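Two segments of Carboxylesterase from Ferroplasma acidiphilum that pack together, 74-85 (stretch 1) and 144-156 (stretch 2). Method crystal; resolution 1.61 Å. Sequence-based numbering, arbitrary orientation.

Stretch 1 (74-85) NAKSAILYYHGG
Stretch 2 (144-156) FGIEGRIGVAGDS

The two stretches lie side by side as neighbouring parallel β-strands, 78-82 and 150-155, whose N-to-C directions differ by 27° (crossing angle -27°) and whose axes approach to 4.4 Å; together they bury 867 Å². Ala78 pairs with Ile150, and the register runs on through Ile79-Gly151, Leu80-Val152 and Tyr81-Ala153 to Tyr82-Gly154, with CA-CA separations of 4.6-4.9 Å. Residues 78-82 are extended (phi -143 to -84°, psi 115 to 154°).

Pairing begins before the strands. Lys76, its side chain extended (all t), turns its carbonyl to the loop, where Gly148 N donates to Lys76 O (2.7 Å); Glu147 N adds a weak bond to the same atom (3.0 Å). Ser77 (m) accepts at OG from Arg149 N (2.9 Å), and the close passage leaves no room for a side chain at Gly148, where a CB would clash with Ser77 OG.

In the strand, alternate residues hydrogen-bond through the backbone, and side chains alternate between faces. Ala78 N donates to Arg149 O (3.0 Å) and Ala78 O accepts from Gly151 N (2.9 Å), two residues on; Ala78 CB meets Ile146 CD1 (3.8 Å). Ile79 (m, m), without such a bond, packs CG2 on Ala153 CB (3.5 Å), while its CD1 fills the space a CB on Gly151 would need. Leu80 (m, t) repeats the pattern, N to Gly151 O (2.9 Å) and O from Ala153 N (2.8 Å), its CG meeting Ile150 CG2 (3.7 Å). Tyr81 (t, chi2 87°), again without a backbone bond, lays its ring over Gly154 CA, 4.0 Å from the centroid (CH-pi), and its OH donates to Asp155 OD1 (2.7 Å). Tyr82 (m) donates from N to Ala153 O (2.9 Å); Val152 CG1 lies at its ring edge, 4.2 Å from CE2.

The CA-to-CB bond of His83 (chi1 p) points away from stretch 2; its ND1 donates to Gly84 O (2.6 Å). Gly84 N bonds weakly to Asp155 OD1 (3.2 Å; Asp155 chi1 61°, p). Finally, one water bridges Gly85 N (2.8 Å; phi/psi 122/24°) and Ser156 OG (2.6 Å; 55/-128°).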

# COMPACT_ATOMS: atom_id res chain seq x y z
N ASN B 74 -28.13 12.19 32.19
CA ASN B 74 -29.43 11.51 32.36
C ASN B 74 -30.02 11.02 31.01
O ASN B 74 -31.14 11.31 30.63
CB ASN B 74 -30.43 12.42 33.13
CG ASN B 74 -31.66 11.65 33.68
OD1 ASN B 74 -31.59 10.46 34.02
ND2 ASN B 74 -32.80 12.33 33.74
N ALA B 75 -29.21 10.29 30.21
CA ALA B 75 -29.59 10.05 28.84
C ALA B 75 -30.69 9.05 28.62
O ALA B 75 -30.78 8.12 29.39
CB ALA B 75 -28.29 9.48 28.11
N LYS B 76 -31.44 9.23 27.55
CA LYS B 76 -32.54 8.36 27.17
C LYS B 76 -32.03 7.04 26.54
O LYS B 76 -32.67 5.97 26.61
CB LYS B 76 -33.37 9.08 26.11
CG LYS B 76 -34.60 8.33 25.63
CD LYS B 76 -35.46 9.08 24.55
CE LYS B 76 -36.97 8.66 24.68
NZ LYS B 76 -37.82 8.74 23.44
N SER B 77 -30.90 7.19 25.84
CA SER B 77 -30.41 6.04 24.96
C SER B 77 -29.05 5.52 25.51
O SER B 77 -28.44 6.16 26.41
CB SER B 77 -30.20 6.48 23.50
OG SER B 77 -31.46 6.80 22.91
N ALA B 78 -28.65 4.33 24.97
CA ALA B 78 -27.49 3.65 25.51
C ALA B 78 -26.67 2.98 24.45
O ALA B 78 -27.24 2.50 23.45
CB ALA B 78 -27.88 2.56 26.53
N ILE B 79 -25.39 2.84 24.77
CA ILE B 79 -24.49 1.91 24.01
C ILE B 79 -24.05 0.81 24.97
O ILE B 79 -23.56 1.11 26.05
CB ILE B 79 -23.30 2.72 23.53
CG1 ILE B 79 -23.63 3.71 22.46
CG2 ILE B 79 -22.14 1.79 23.11
CD1 ILE B 79 -24.22 3.15 21.13
N LEU B 80 -24.21 -0.46 24.56
CA LEU B 80 -23.62 -1.57 25.32
C LEU B 80 -22.18 -1.68 24.81
O LEU B 80 -21.98 -1.81 23.59
CB LEU B 80 -24.39 -2.85 25.11
CG LEU B 80 -25.91 -2.65 25.22
CD1 LEU B 80 -26.51 -4.09 25.09
CD2 LEU B 80 -26.31 -1.95 26.47
N TYR B 81 -21.22 -1.65 25.73
CA TYR B 81 -19.78 -1.62 25.35
C TYR B 81 -19.16 -2.91 25.77
O TYR B 81 -19.24 -3.34 26.95
CB TYR B 81 -19.05 -0.43 26.05
CG TYR B 81 -17.73 -0.23 25.34
CD1 TYR B 81 -17.72 0.61 24.20
CD2 TYR B 81 -16.60 -0.91 25.78
CE1 TYR B 81 -16.51 0.78 23.48
CE2 TYR B 81 -15.38 -0.79 24.99
CZ TYR B 81 -15.41 0.03 23.86
OH TYR B 81 -14.26 0.13 23.09
N TYR B 82 -18.47 -3.57 24.85
CA TYR B 82 -17.76 -4.80 25.15
C TYR B 82 -16.27 -4.59 25.00
O TYR B 82 -15.70 -4.28 23.94
CB TYR B 82 -18.19 -6.00 24.18
CG TYR B 82 -19.72 -6.20 24.23
CD1 TYR B 82 -20.27 -6.99 25.17
CD2 TYR B 82 -20.57 -5.47 23.32
CE1 TYR B 82 -21.67 -7.08 25.32
CE2 TYR B 82 -21.96 -5.59 23.44
CZ TYR B 82 -22.46 -6.44 24.41
OH TYR B 82 -23.82 -6.56 24.61
N HIS B 83 -15.56 -4.69 26.14
CA HIS B 83 -14.14 -4.28 26.14
C HIS B 83 -13.27 -5.23 25.32
O HIS B 83 -13.66 -6.39 24.97
CB HIS B 83 -13.61 -4.38 27.64
CG HIS B 83 -13.56 -5.78 28.21
ND1 HIS B 83 -12.49 -6.65 28.03
CD2 HIS B 83 -14.43 -6.44 28.99
CE1 HIS B 83 -12.76 -7.78 28.64
NE2 HIS B 83 -13.94 -7.67 29.22
N GLY B 84 -12.10 -4.76 24.97
CA GLY B 84 -11.04 -5.58 24.29
C GLY B 84 -10.15 -6.37 25.23
O GLY B 84 -10.39 -6.35 26.45
N GLY B 85 -9.09 -6.93 24.70
CA GLY B 85 -8.27 -7.89 25.52
C GLY B 85 -8.08 -9.33 24.97
O GLY B 85 -7.81 -10.27 25.71
N PHE B 144 -33.15 -0.35 33.28
CA PHE B 144 -31.93 0.42 33.20
C PHE B 144 -32.16 1.90 32.90
O PHE B 144 -31.18 2.66 32.73
CB PHE B 144 -30.99 -0.18 32.13
CG PHE B 144 -30.57 -1.61 32.43
CD1 PHE B 144 -29.35 -1.88 33.07
CD2 PHE B 144 -31.41 -2.66 32.11
CE1 PHE B 144 -28.99 -3.19 33.35
CE2 PHE B 144 -31.10 -3.94 32.38
CZ PHE B 144 -29.90 -4.25 33.03
N GLY B 145 -33.43 2.32 32.90
CA GLY B 145 -33.76 3.74 32.63
C GLY B 145 -33.50 4.18 31.19
O GLY B 145 -33.28 5.36 30.91
N ILE B 146 -33.60 3.22 30.28
CA ILE B 146 -33.41 3.47 28.89
C ILE B 146 -34.78 3.61 28.28
O ILE B 146 -35.51 2.62 28.18
CB ILE B 146 -32.60 2.31 28.18
CG1 ILE B 146 -31.24 2.17 28.85
CG2 ILE B 146 -32.55 2.54 26.65
CD1 ILE B 146 -30.55 0.75 28.61
N GLU B 147 -35.10 4.83 27.84
CA GLU B 147 -36.33 5.13 27.11
C GLU B 147 -36.15 5.14 25.61
O GLU B 147 -37.13 4.94 24.87
CB GLU B 147 -36.91 6.51 27.58
CG GLU B 147 -37.24 6.52 29.09
CD GLU B 147 -38.08 5.31 29.52
OE1 GLU B 147 -39.09 5.02 28.83
OE2 GLU B 147 -37.74 4.61 30.54
N GLY B 148 -34.89 5.35 25.14
CA GLY B 148 -34.67 5.47 23.70
C GLY B 148 -34.04 4.20 23.14
O GLY B 148 -34.48 3.07 23.46
N ARG B 149 -33.01 4.42 22.32
CA ARG B 149 -32.46 3.31 21.48
C ARG B 149 -31.21 2.76 22.10
O ARG B 149 -30.67 3.34 23.04
CB ARG B 149 -32.12 3.78 20.06
CG ARG B 149 -33.36 4.30 19.25
CD ARG B 149 -33.13 4.59 17.72
NE ARG B 149 -34.37 4.89 16.99
CZ ARG B 149 -34.84 6.12 16.73
NH1 ARG B 149 -34.18 7.19 17.17
NH2 ARG B 149 -35.98 6.31 16.04
N ILE B 150 -30.85 1.53 21.68
CA ILE B 150 -29.64 0.83 22.18
C ILE B 150 -28.78 0.43 21.03
O ILE B 150 -29.28 -0.27 20.11
CB ILE B 150 -30.09 -0.39 22.97
CG1 ILE B 150 -31.00 0.06 24.16
CG2 ILE B 150 -28.86 -1.15 23.53
CD1 ILE B 150 -31.58 -1.14 24.90
N GLY B 151 -27.50 0.86 21.08
CA GLY B 151 -26.46 0.38 20.08
C GLY B 151 -25.45 -0.47 20.83
O GLY B 151 -25.55 -0.71 22.02
N VAL B 152 -24.53 -0.99 20.03
CA VAL B 152 -23.46 -1.83 20.59
C VAL B 152 -22.14 -1.34 20.10
O VAL B 152 -22.05 -0.72 19.04
CB VAL B 152 -23.62 -3.32 20.27
CG1 VAL B 152 -24.91 -3.87 20.95
CG2 VAL B 152 -23.68 -3.61 18.73
N ALA B 153 -21.10 -1.61 20.90
CA ALA B 153 -19.77 -1.06 20.55
C ALA B 153 -18.70 -1.90 21.20
O ALA B 153 -19.00 -2.61 22.17
CB ALA B 153 -19.71 0.36 21.06
N GLY B 154 -17.50 -1.78 20.70
CA GLY B 154 -16.35 -2.46 21.44
C GLY B 154 -15.03 -2.10 20.76
O GLY B 154 -15.04 -1.34 19.81
N ASP B 155 -13.97 -2.56 21.37
CA ASP B 155 -12.64 -2.46 20.75
C ASP B 155 -12.00 -3.78 20.70
O ASP B 155 -12.15 -4.62 21.54
CB ASP B 155 -11.77 -1.46 21.55
CG ASP B 155 -11.54 -1.86 22.99
OD1 ASP B 155 -12.51 -1.85 23.79
OD2 ASP B 155 -10.42 -2.30 23.37
N SER B 156 -11.22 -3.97 19.62
CA SER B 156 -10.46 -5.16 19.46
C SER B 156 -11.37 -6.40 19.56
O SER B 156 -12.42 -6.53 18.83
CB SER B 156 -9.25 -5.17 20.42
OG SER B 156 -8.34 -6.21 19.96
O HOH W 1 -32.38 7.63 32.85
O HOH W 2 -7.62 -6.97 22.29